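Local structure of light Chain (Clostridium botulinum, 6BVD) at residues P118-S123 with N318-K323; I94-R99 with S385-V390; W46-R51 with N154-G159; L226-I231 with F351-L356. The protein probably cleaves a SNARE protein inside nerve terminals, acting as the zinc-dependent protease domain of a mosaic botulinum neurotoxin. All blocks are in the same frame, centred on the assembly; numbering follows the deposited sequence.

In the fold
Along the chain the segments come in the order 46-51, 94-99, 118-123, 154-159, 226-231, 318-323, 351-356 and 385-390; each contact joins parts at least 103 residues apart. Contacts 1 and 4 nest in the loop closed by contact 2, and contact 3 crosses contacts 1 and 2. Contact 4, holding a zinc-binding histidine, lies about 17 Å between centres from contact 2; Leu226 packs on Leu96 and Phe97, joining helices 222-237 and 83-100. In the mixed sheet, Leu155 of contact 3 packs on Leu230 and its Ile157 on Phe97. Contact 2 reaches the calcium site between two subunits. Contact 1 lies farthest from the chain centre, about 21 Å, yet is buried; Pro118 touches Asn154 of contact 3.

Contact 1 (P118-S123 with N318-K323); sequences PYLGNS and NLYEWK
Tyr119 and Tyr320 meet ring against ring, where the loop following helix 104-115 packs on the last turns of helix 313-323 and bends through an inverse gamma turn centred on Leu120. The two rings are neither stacked nor perpendicular: their planes make 41° and their centroids lie 4.8 Å apart. One corner of Tyr119, its CD1, stands over the middle of one Tyr320 face, and the ring atom nearest to it is Tyr320 CD2 at 3.8 Å. The side chains as a whole cross at about a right angle. Tyr320 can reach the loop because its CG is anti to its own carbonyl carbon (chi1 -64°), which sends the ring off the helix with the hydroxyl leading. That hydroxyl gives its hydrogen to the carbonyl of Pro118, OH to O 2.7 Å, with the carbonyl oxygen at the edge of the ring. The phenol suits the place twice over, as an aromatic surface for Tyr119 and as a donor to a buried backbone oxygen. Leu120 closes on the same hydroxyl: its CG is 3.3 Å from Tyr320 OH, and Leu120 N is also 3.3 Å from that oxygen. Tyr119 also packs on helix 280-301, against Ile297, Leu301 and the side chain of Arg300. Lys323, one turn along the helix from Tyr320, sends a fully extended chain towards Pro118. Its ammonium is held by the carbonyls of Leu237 and Ile117, which gives a buried lysine its acceptors. Against the segment 118-123 it makes only packing contacts, Lys323 NZ lying 4.0 Å from Pro118 CA.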
# COMPACT_ATOMS: atom_id res chain seq x y z
N PRO A 118 9.95 -0.62 -28.50
CA PRO A 118 10.95 -0.92 -29.54
C PRO A 118 10.70 -0.25 -30.90
O PRO A 118 9.54 0.00 -31.23
CB PRO A 118 10.85 -2.44 -29.69
CG PRO A 118 10.32 -2.89 -28.41
CD PRO A 118 9.36 -1.84 -27.93
N TYR A 119 11.74 0.07 -31.66
CA TYR A 119 11.58 0.56 -33.02
C TYR A 119 10.95 -0.54 -33.86
O TYR A 119 11.30 -1.71 -33.68
CB TYR A 119 12.92 0.99 -33.64
CG TYR A 119 12.78 1.64 -35.01
CD1 TYR A 119 12.50 2.99 -35.12
CD2 TYR A 119 12.83 0.88 -36.19
CE1 TYR A 119 12.35 3.60 -36.36
CE2 TYR A 119 12.64 1.48 -37.42
CZ TYR A 119 12.41 2.84 -37.51
OH TYR A 119 12.26 3.46 -38.73
N LEU A 120 10.04 -0.17 -34.76
CA LEU A 120 9.38 -1.14 -35.67
C LEU A 120 10.29 -1.48 -36.86
O LEU A 120 10.06 -1.08 -38.02
CB LEU A 120 7.99 -0.61 -36.12
CG LEU A 120 6.97 -0.39 -34.99
CD1 LEU A 120 5.60 0.17 -35.51
CD2 LEU A 120 6.73 -1.63 -34.11
N GLY A 121 11.39 -2.16 -36.57
CA GLY A 121 12.30 -2.55 -37.64
C GLY A 121 13.64 -2.90 -37.03
O GLY A 121 13.86 -2.62 -35.84
N ASN A 122 14.49 -3.52 -37.83
CA ASN A 122 15.83 -3.86 -37.36
C ASN A 122 16.81 -3.97 -38.53
O ASN A 122 16.47 -3.59 -39.66
CB ASN A 122 15.79 -5.15 -36.53
CG ASN A 122 15.23 -6.35 -37.32
OD1 ASN A 122 15.85 -6.82 -38.25
ND2 ASN A 122 14.08 -6.86 -36.89
N SER A 123 18.03 -4.48 -38.28
CA SER A 123 19.02 -4.48 -39.34
C SER A 123 18.58 -5.21 -40.60
O SER A 123 18.96 -4.81 -41.68
CB SER A 123 20.33 -5.09 -38.83
OG SER A 123 20.89 -4.19 -37.90
N ASN A 318 6.32 10.45 -34.54
CA ASN A 318 6.40 11.36 -33.41
C ASN A 318 6.94 10.66 -32.18
O ASN A 318 7.75 11.20 -31.43
CB ASN A 318 5.02 11.96 -33.09
CG ASN A 318 4.49 12.79 -34.22
OD1 ASN A 318 5.24 13.19 -35.11
ND2 ASN A 318 3.19 13.05 -34.20
N LEU A 319 6.49 9.43 -31.99
CA LEU A 319 6.92 8.66 -30.83
C LEU A 319 8.45 8.39 -30.83
O LEU A 319 9.09 8.53 -29.77
CB LEU A 319 6.14 7.37 -30.78
CG LEU A 319 6.00 6.68 -29.43
CD1 LEU A 319 4.78 5.78 -29.53
CD2 LEU A 319 7.24 5.89 -29.10
N TYR A 320 9.02 8.04 -31.98
CA TYR A 320 10.48 7.77 -32.07
C TYR A 320 11.29 9.08 -32.06
O TYR A 320 12.44 9.11 -31.57
CB TYR A 320 10.81 6.93 -33.33
CG TYR A 320 10.17 5.56 -33.25
CD1 TYR A 320 10.28 4.81 -32.09
CD2 TYR A 320 9.41 5.04 -34.31
CE1 TYR A 320 9.66 3.61 -31.94
CE2 TYR A 320 8.79 3.80 -34.19
CZ TYR A 320 8.93 3.07 -33.02
OH TYR A 320 8.31 1.82 -32.86
N GLU A 321 10.69 10.17 -32.55
CA GLU A 321 11.33 11.47 -32.48
C GLU A 321 11.60 11.82 -31.01
O GLU A 321 12.71 12.24 -30.66
CB GLU A 321 10.49 12.57 -33.12
CG GLU A 321 11.09 13.97 -32.90
CD GLU A 321 10.16 15.10 -33.36
OE1 GLU A 321 9.02 14.79 -33.78
OE2 GLU A 321 10.56 16.29 -33.27
N TRP A 322 10.60 11.58 -30.17
CA TRP A 322 10.71 11.78 -28.73
C TRP A 322 11.64 10.77 -28.03
O TRP A 322 12.50 11.17 -27.22
CB TRP A 322 9.34 11.72 -28.06
CG TRP A 322 9.49 11.88 -26.60
CD1 TRP A 322 9.38 10.90 -25.67
CD2 TRP A 322 9.68 13.11 -25.88
NE1 TRP A 322 9.52 11.42 -24.42
CE2 TRP A 322 9.70 12.77 -24.51
CE3 TRP A 322 9.84 14.45 -26.25
CZ2 TRP A 322 9.89 13.74 -23.51
CZ3 TRP A 322 10.01 15.41 -25.26
CH2 TRP A 322 10.04 15.05 -23.90
N LYS A 323 11.46 9.48 -28.32
CA LYS A 323 12.23 8.40 -27.70
C LYS A 323 13.73 8.60 -27.89
O LYS A 323 14.51 8.48 -26.94
CB LYS A 323 11.84 7.04 -28.27
CG LYS A 323 12.67 5.89 -27.69
CD LYS A 323 12.36 4.54 -28.37
CE LYS A 323 13.10 3.40 -27.66
NZ LYS A 323 13.22 2.11 -28.37

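Contact 2 (I94-R99 with S385-V390); sequences IKLFKR and SIYTEV. With CA (calcium ion), chain C.
Four oxygens surround Lys95 NZ and share its three N-H groups: Tyr387 O, the bond across the contact at 2.8 Å, Leu381 O, Asp384 OD1 and Asp384 OD2 of the second subunit. The lysine rises from helix 83-100 beside a calcium site shared by two subunits, and its CG, anti to the backbone N (chi1 -165°), starts an extended chain long enough to reach the loop. Glu389 binds the calcium ion with both carboxylate oxygens, OE1 at 2.5 Å and OE2 at 2.8 Å; Asp384, together with Asp384 and Glu389 of the second subunit, also binds it. The carboxylate lies across the Lys95 chain, OE2 3.6 Å from CG, and the positive charges of Lys95 and Lys98 probably offset part of the negative charge gathered there. Farther along, Arg99 NH1 bonds Glu389 O at 3.1 Å, the donor standing above the carbonyl plane. Tyr387 turns its ring 89° to this guanidinium; its hydroxyl bonds Asp221, which also forms a salt bridge with Arg99 NH2. Leu96 adds apolar packing, CD2 to Tyr387 CE2 3.9 Å. A water accepts from Arg99 NH2 at 2.9 Å and donates to Val390 O at 3.3 Å.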
# COMPACT_ATOMS: atom_id res chain seq x y z
N ILE A 94 2.66 -7.98 -7.64
CA ILE A 94 1.83 -6.80 -7.50
C ILE A 94 2.38 -5.91 -6.37
O ILE A 94 2.53 -4.70 -6.48
CB ILE A 94 0.38 -7.21 -7.21
CG1 ILE A 94 -0.29 -7.78 -8.47
CG2 ILE A 94 -0.44 -6.03 -6.76
CD1 ILE A 94 -1.62 -8.44 -8.16
N LYS A 95 2.74 -6.55 -5.27
CA LYS A 95 3.26 -5.78 -4.12
C LYS A 95 4.59 -5.09 -4.47
O LYS A 95 4.83 -3.91 -4.10
CB LYS A 95 3.42 -6.70 -2.91
CG LYS A 95 3.60 -5.92 -1.58
CD LYS A 95 3.51 -6.83 -0.37
CE LYS A 95 3.66 -5.99 0.91
NZ LYS A 95 3.13 -6.79 2.01
N LEU A 96 5.44 -5.79 -5.22
CA LEU A 96 6.73 -5.22 -5.58
C LEU A 96 6.62 -4.07 -6.58
O LEU A 96 7.31 -3.05 -6.45
CB LEU A 96 7.68 -6.30 -6.11
CG LEU A 96 8.00 -7.44 -5.15
CD1 LEU A 96 9.00 -8.42 -5.75
CD2 LEU A 96 8.58 -6.94 -3.79
N PHE A 97 5.69 -4.18 -7.54
CA PHE A 97 5.47 -3.08 -8.45
C PHE A 97 4.86 -1.88 -7.71
O PHE A 97 5.24 -0.74 -8.00
CB PHE A 97 4.58 -3.51 -9.64
CG PHE A 97 5.37 -4.08 -10.80
CD1 PHE A 97 5.76 -3.28 -11.86
CD2 PHE A 97 5.76 -5.41 -10.81
CE1 PHE A 97 6.50 -3.80 -12.93
CE2 PHE A 97 6.48 -5.97 -11.87
CZ PHE A 97 6.87 -5.17 -12.94
N LYS A 98 3.94 -2.12 -6.76
CA LYS A 98 3.40 -1.02 -5.95
C LYS A 98 4.50 -0.37 -5.09
O LYS A 98 4.43 0.82 -4.83
CB LYS A 98 2.23 -1.47 -5.07
CG LYS A 98 0.93 -1.69 -5.86
CD LYS A 98 -0.34 -1.78 -5.02
CE LYS A 98 -0.62 -3.20 -4.52
NZ LYS A 98 -1.95 -3.42 -3.87
N ARG A 99 5.45 -1.17 -4.62
CA ARG A 99 6.56 -0.60 -3.83
C ARG A 99 7.40 0.32 -4.75
O ARG A 99 7.67 1.47 -4.42
CB ARG A 99 7.40 -1.75 -3.22
CG ARG A 99 8.75 -1.31 -2.55
CD ARG A 99 8.99 -2.10 -1.29
NE ARG A 99 10.27 -1.78 -0.64
CZ ARG A 99 10.56 -0.63 -0.03
NH1 ARG A 99 9.68 0.37 0.02
NH2 ARG A 99 11.77 -0.47 0.52
N SER A 385 3.04 -6.71 8.37
CA SER A 385 3.85 -6.54 9.60
C SER A 385 5.32 -6.95 9.41
O SER A 385 6.15 -6.72 10.31
CB SER A 385 3.25 -7.35 10.77
OG SER A 385 3.34 -8.74 10.55
N ILE A 386 5.65 -7.55 8.26
CA ILE A 386 7.03 -8.00 7.94
C ILE A 386 7.65 -7.15 6.83
O ILE A 386 8.79 -6.73 6.89
CB ILE A 386 7.03 -9.50 7.49
CG1 ILE A 386 6.46 -10.40 8.59
CG2 ILE A 386 8.42 -9.94 6.99
CD1 ILE A 386 7.26 -10.38 9.85
N TYR A 387 6.86 -6.93 5.78
CA TYR A 387 7.32 -6.25 4.61
C TYR A 387 6.18 -5.38 4.06
O TYR A 387 5.09 -5.88 3.85
CB TYR A 387 7.76 -7.29 3.57
CG TYR A 387 8.34 -6.72 2.31
CD1 TYR A 387 9.69 -6.42 2.24
CD2 TYR A 387 7.56 -6.54 1.16
CE1 TYR A 387 10.25 -5.92 1.09
CE2 TYR A 387 8.13 -6.03 -0.01
CZ TYR A 387 9.47 -5.74 -0.05
OH TYR A 387 10.08 -5.26 -1.21
N THR A 388 6.41 -4.09 3.85
CA THR A 388 5.34 -3.23 3.31
C THR A 388 5.67 -2.60 1.97
O THR A 388 6.85 -2.42 1.61
CB THR A 388 4.99 -2.05 4.25
OG1 THR A 388 6.13 -1.18 4.41
CG2 THR A 388 4.50 -2.58 5.59
N GLU A 389 4.63 -2.23 1.21
CA GLU A 389 4.87 -1.43 -0.02
C GLU A 389 5.72 -0.18 0.22
O GLU A 389 6.64 0.10 -0.53
CB GLU A 389 3.53 -0.96 -0.64
CG GLU A 389 2.64 -2.09 -1.20
CD GLU A 389 1.72 -2.76 -0.19
OE1 GLU A 389 1.71 -2.44 1.05
OE2 GLU A 389 0.98 -3.66 -0.61
N VAL A 390 5.37 0.60 1.24
CA VAL A 390 5.97 1.93 1.44
C VAL A 390 7.39 1.83 2.03
O VAL A 390 8.25 2.67 1.70
CB VAL A 390 5.05 2.85 2.35
CG1 VAL A 390 4.83 2.25 3.74
CG2 VAL A 390 5.58 4.29 2.46
CA CA C . 0.03 -4.07 1.97
O HOH W 1 11.47 2.35 1.30

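Contact 3 (W46-R51 with N154-G159); sequences WIIPER and NLIIWG
Strands 45-48 and 155-158 run parallel as neighbours in the mixed sheet, their short axes 4.6 Å apart at closest and 25° from aligned. The bonds alternate between flanking residues, as parallel pairing requires. Trp46 N reaches Leu155 O at 3.0 Å, and Trp46 O in turn accepts from Ile157 N at 2.8 Å. One step on, Ile48 N bonds Ile157 O at 2.8 Å. Beta-branched isoleucines suit these extended strands. Ile47 and Ile157 share one face, which helix 83-100 covers with Met93 and Phe97; Trp46, Ile48, Ile156 and Trp158 share the other. There the Ile48 and Trp158 side chains run alongside each other in the same direction, and Ile48 CD1 rests over the indole face in a CH-pi contact, 4.1 Å from the centroid of the six-membered ring and 21° off its normal. The same methyl reaches Ile156 CG2 at 4.0 Å. Edge-to-face partners Tyr52 and Phe36 hold the indole further. Pro49 then centres an inverse gamma turn that brings Glu50 round to Gly159, where the absence of a side chain leaves room for the carbonyl. The resulting bond, Gly159 N to Glu50 O at 2.9 Å, is weak.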
# COMPACT_ATOMS: atom_id res chain seq x y z
N TRP A 46 3.75 -7.76 -19.14
CA TRP A 46 2.95 -8.96 -18.87
C TRP A 46 3.69 -9.87 -17.96
O TRP A 46 4.91 -10.04 -18.10
CB TRP A 46 2.62 -9.72 -20.19
CG TRP A 46 1.69 -8.93 -21.03
CD1 TRP A 46 2.03 -7.97 -21.92
CD2 TRP A 46 0.25 -8.99 -21.01
NE1 TRP A 46 0.88 -7.42 -22.48
CE2 TRP A 46 -0.22 -8.04 -21.93
CE3 TRP A 46 -0.68 -9.77 -20.31
CZ2 TRP A 46 -1.61 -7.85 -22.20
CZ3 TRP A 46 -2.06 -9.58 -20.56
CH2 TRP A 46 -2.50 -8.61 -21.48
N ILE A 47 2.96 -10.50 -17.05
CA ILE A 47 3.53 -11.56 -16.23
C ILE A 47 2.95 -12.93 -16.57
O ILE A 47 1.72 -13.09 -16.62
CB ILE A 47 3.31 -11.29 -14.72
CG1 ILE A 47 3.91 -9.93 -14.36
CG2 ILE A 47 3.87 -12.45 -13.85
CD1 ILE A 47 3.60 -9.46 -12.96
N ILE A 48 3.83 -13.90 -16.81
CA ILE A 48 3.41 -15.29 -16.85
C ILE A 48 3.96 -16.02 -15.63
O ILE A 48 5.14 -16.38 -15.59
CB ILE A 48 3.87 -15.99 -18.14
CG1 ILE A 48 3.34 -15.23 -19.37
CG2 ILE A 48 3.43 -17.48 -18.11
CD1 ILE A 48 3.90 -15.73 -20.71
N PRO A 49 3.11 -16.25 -14.62
CA PRO A 49 3.64 -16.73 -13.33
C PRO A 49 3.90 -18.23 -13.32
O PRO A 49 3.32 -18.98 -12.55
CB PRO A 49 2.55 -16.34 -12.35
CG PRO A 49 1.27 -16.52 -13.18
CD PRO A 49 1.64 -16.07 -14.58
N GLU A 50 4.77 -18.67 -14.23
CA GLU A 50 5.16 -20.04 -14.38
C GLU A 50 6.67 -20.14 -14.47
O GLU A 50 7.34 -19.15 -14.84
CB GLU A 50 4.52 -20.68 -15.64
CG GLU A 50 3.00 -20.59 -15.68
CD GLU A 50 2.38 -21.28 -16.86
OE1 GLU A 50 2.95 -22.32 -17.30
OE2 GLU A 50 1.32 -20.82 -17.35
N ARG A 51 7.20 -21.34 -14.24
CA ARG A 51 8.64 -21.59 -14.43
C ARG A 51 9.05 -21.38 -15.88
O ARG A 51 8.34 -21.79 -16.83
CB ARG A 51 9.05 -23.01 -13.98
CG ARG A 51 8.72 -23.36 -12.54
CD ARG A 51 9.59 -22.63 -11.51
NE ARG A 51 11.00 -23.06 -11.50
CZ ARG A 51 11.46 -24.09 -10.79
NH1 ARG A 51 10.61 -24.82 -10.05
NH2 ARG A 51 12.77 -24.40 -10.80
N ASN A 154 6.37 -4.44 -24.25
CA ASN A 154 7.81 -4.20 -24.06
C ASN A 154 8.49 -5.31 -23.24
O ASN A 154 9.70 -5.53 -23.37
CB ASN A 154 8.03 -2.82 -23.34
CG ASN A 154 7.58 -1.62 -24.18
OD1 ASN A 154 7.36 -1.72 -25.42
ND2 ASN A 154 7.45 -0.46 -23.52
N LEU A 155 7.75 -5.98 -22.38
CA LEU A 155 8.37 -6.86 -21.40
C LEU A 155 7.44 -8.00 -20.95
O LEU A 155 6.28 -7.79 -20.67
CB LEU A 155 8.79 -6.04 -20.14
CG LEU A 155 9.26 -6.86 -18.93
CD1 LEU A 155 10.50 -7.70 -19.19
CD2 LEU A 155 9.52 -5.87 -17.71
N ILE A 156 8.00 -9.20 -20.88
CA ILE A 156 7.30 -10.35 -20.34
C ILE A 156 8.14 -10.94 -19.22
O ILE A 156 9.30 -11.32 -19.45
CB ILE A 156 7.04 -11.41 -21.42
CG1 ILE A 156 6.22 -10.79 -22.57
CG2 ILE A 156 6.38 -12.64 -20.80
CD1 ILE A 156 6.06 -11.71 -23.76
N ILE A 157 7.55 -11.04 -18.04
CA ILE A 157 8.23 -11.56 -16.85
C ILE A 157 7.72 -12.94 -16.55
O ILE A 157 6.53 -13.14 -16.49
CB ILE A 157 7.98 -10.68 -15.58
CG1 ILE A 157 8.41 -9.22 -15.82
CG2 ILE A 157 8.74 -11.33 -14.36
CD1 ILE A 157 7.99 -8.20 -14.64
N TRP A 158 8.64 -13.90 -16.43
CA TRP A 158 8.37 -15.28 -16.01
C TRP A 158 8.91 -15.56 -14.60
O TRP A 158 9.80 -14.86 -14.12
CB TRP A 158 9.05 -16.29 -16.93
CG TRP A 158 8.69 -16.23 -18.35
CD1 TRP A 158 9.06 -15.29 -19.25
CD2 TRP A 158 7.96 -17.23 -19.07
NE1 TRP A 158 8.55 -15.62 -20.50
CE2 TRP A 158 7.88 -16.80 -20.40
CE3 TRP A 158 7.36 -18.43 -18.71
CZ2 TRP A 158 7.24 -17.56 -21.41
CZ3 TRP A 158 6.68 -19.17 -19.69
CH2 TRP A 158 6.62 -18.71 -21.01
N GLY A 159 8.44 -16.65 -14.00
CA GLY A 159 9.05 -17.21 -12.80
C GLY A 159 10.42 -17.78 -13.11
O GLY A 159 10.86 -17.71 -14.24

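Contact 4 (L226-I231 with F351-L356); sequences LMHELI and FTEFNL
His228 and Glu353 both set CG anti to the backbone N, His228 at a chi1 of 180°, which carries the imidazole and the extended glutamate chain in between the two segments, set aslant to each other. His228 ND1 donates to Glu353 OE1 at 2.8 Å, a weak bond because the N-H is poorly aimed at the oxygen. The ring and carboxylate planes stand 76° apart. Glutamate suits the place because one carboxylate can serve several donors: OE1 also forms a salt bridge with Arg365, while OE2 bonds Thr364 OG1. Held by Arg365 and Thr364, Glu353 is placed as a second-shell partner of His228 and may limit the rotation of its ring. His228 belongs to the HExxH motif on helix 222-237 that gives the zincin proteases their metal site. Its NE2 binds the zinc ion with His232 and Glu266, while ND1 has the weak bond. Next to the polar pair the helix turns an apolar side to the segment 351-356. Ile231 points CD1 at the loop, 3.5 Å from Phe351 O, and its CG1 lies 4.1 Å from Phe351 CB. The branched isoleucine and the leucine pack between the two segments: Leu356 CD1 touches both Ile231 CD1 at 4.0 Å and Met227 SD at 3.9 Å, the flexible thioether bending at its last torsion. Helix 353-360 starts right beside these side chains, with Thr352 at the N-cap. There a short hydroxyl-bearing side chain can take up an open backbone N-H: Asn355 N donates to Thr352 OG1 at 3.1 Å and 158°.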
# COMPACT_ATOMS: atom_id res chain seq x y z
N LEU A 226 14.23 -6.45 -8.16
CA LEU A 226 13.42 -6.31 -9.38
C LEU A 226 13.86 -5.06 -10.17
O LEU A 226 14.06 -5.09 -11.39
CB LEU A 226 11.93 -6.26 -9.00
CG LEU A 226 10.93 -6.02 -10.13
CD1 LEU A 226 11.14 -7.04 -11.27
CD2 LEU A 226 9.50 -6.07 -9.54
N MET A 227 14.08 -3.95 -9.47
CA MET A 227 14.56 -2.73 -10.14
C MET A 227 15.90 -2.95 -10.90
O MET A 227 16.09 -2.44 -12.03
CB MET A 227 14.66 -1.57 -9.13
CG MET A 227 13.27 -0.94 -8.81
SD MET A 227 13.37 0.53 -7.79
CE MET A 227 13.49 -0.20 -6.15
N HIS A 228 16.81 -3.72 -10.32
CA HIS A 228 18.07 -4.05 -10.96
C HIS A 228 17.79 -4.74 -12.32
O HIS A 228 18.34 -4.34 -13.30
CB HIS A 228 18.88 -4.96 -10.03
CG HIS A 228 20.19 -5.37 -10.60
ND1 HIS A 228 21.38 -4.73 -10.29
CD2 HIS A 228 20.50 -6.32 -11.51
CE1 HIS A 228 22.36 -5.32 -10.96
NE2 HIS A 228 21.86 -6.28 -11.70
N GLU A 229 16.86 -5.71 -12.35
CA GLU A 229 16.52 -6.37 -13.63
C GLU A 229 15.81 -5.37 -14.59
O GLU A 229 16.03 -5.39 -15.78
CB GLU A 229 15.63 -7.61 -13.38
CG GLU A 229 16.38 -8.71 -12.64
CD GLU A 229 17.78 -9.00 -13.24
OE1 GLU A 229 17.87 -9.38 -14.43
OE2 GLU A 229 18.80 -8.91 -12.51
N LEU A 230 14.97 -4.49 -14.06
CA LEU A 230 14.30 -3.49 -14.90
C LEU A 230 15.29 -2.52 -15.54
O LEU A 230 15.04 -1.99 -16.61
CB LEU A 230 13.25 -2.71 -14.11
CG LEU A 230 11.97 -3.49 -13.80
CD1 LEU A 230 10.99 -2.65 -13.01
CD2 LEU A 230 11.34 -4.00 -15.13
N ILE A 231 16.43 -2.30 -14.90
CA ILE A 231 17.43 -1.45 -15.51
C ILE A 231 18.03 -2.12 -16.78
O ILE A 231 18.24 -1.44 -17.79
CB ILE A 231 18.52 -1.09 -14.49
CG1 ILE A 231 17.90 -0.21 -13.41
CG2 ILE A 231 19.69 -0.44 -15.19
CD1 ILE A 231 18.82 -0.04 -12.16
N PHE A 351 19.70 5.51 -14.17
CA PHE A 351 19.04 4.49 -13.38
C PHE A 351 20.02 3.43 -12.87
O PHE A 351 20.49 2.63 -13.66
CB PHE A 351 17.94 3.85 -14.20
CG PHE A 351 16.90 4.83 -14.67
CD1 PHE A 351 15.88 5.19 -13.83
CD2 PHE A 351 16.97 5.38 -15.94
CE1 PHE A 351 14.89 6.11 -14.26
CE2 PHE A 351 16.00 6.28 -16.39
CZ PHE A 351 14.96 6.65 -15.53
N THR A 352 20.33 3.43 -11.57
CA THR A 352 21.33 2.50 -11.03
C THR A 352 20.83 1.92 -9.74
O THR A 352 20.02 2.53 -9.06
CB THR A 352 22.69 3.20 -10.79
OG1 THR A 352 22.55 4.20 -9.76
CG2 THR A 352 23.19 3.86 -12.05
N GLU A 353 21.35 0.74 -9.37
CA GLU A 353 21.00 0.10 -8.11
C GLU A 353 21.43 1.00 -6.92
O GLU A 353 20.70 1.16 -5.95
CB GLU A 353 21.65 -1.27 -8.01
CG GLU A 353 21.42 -2.00 -6.67
CD GLU A 353 22.10 -3.36 -6.61
OE1 GLU A 353 22.28 -3.98 -7.70
OE2 GLU A 353 22.47 -3.83 -5.49
N PHE A 354 22.61 1.57 -7.03
CA PHE A 354 23.16 2.44 -5.99
C PHE A 354 22.24 3.65 -5.71
O PHE A 354 21.94 3.96 -4.55
CB PHE A 354 24.55 2.94 -6.41
CG PHE A 354 25.21 3.83 -5.36
CD1 PHE A 354 25.81 3.28 -4.24
CD2 PHE A 354 25.19 5.22 -5.49
CE1 PHE A 354 26.41 4.09 -3.25
CE2 PHE A 354 25.78 6.04 -4.51
CZ PHE A 354 26.40 5.47 -3.39
N ASN A 355 21.81 4.33 -6.77
CA ASN A 355 20.98 5.52 -6.61
C ASN A 355 19.57 5.19 -6.13
O ASN A 355 19.00 5.93 -5.32
CB ASN A 355 20.90 6.34 -7.92
CG ASN A 355 20.21 7.69 -7.71
OD1 ASN A 355 20.74 8.57 -7.01
ND2 ASN A 355 19.03 7.86 -8.31
N LEU A 356 18.99 4.12 -6.67
CA LEU A 356 17.63 3.72 -6.27
C LEU A 356 17.65 3.23 -4.81
O LEU A 356 16.71 3.46 -4.06
CB LEU A 356 17.07 2.64 -7.22
CG LEU A 356 16.83 3.14 -8.65
CD1 LEU A 356 16.49 1.96 -9.61
CD2 LEU A 356 15.72 4.12 -8.74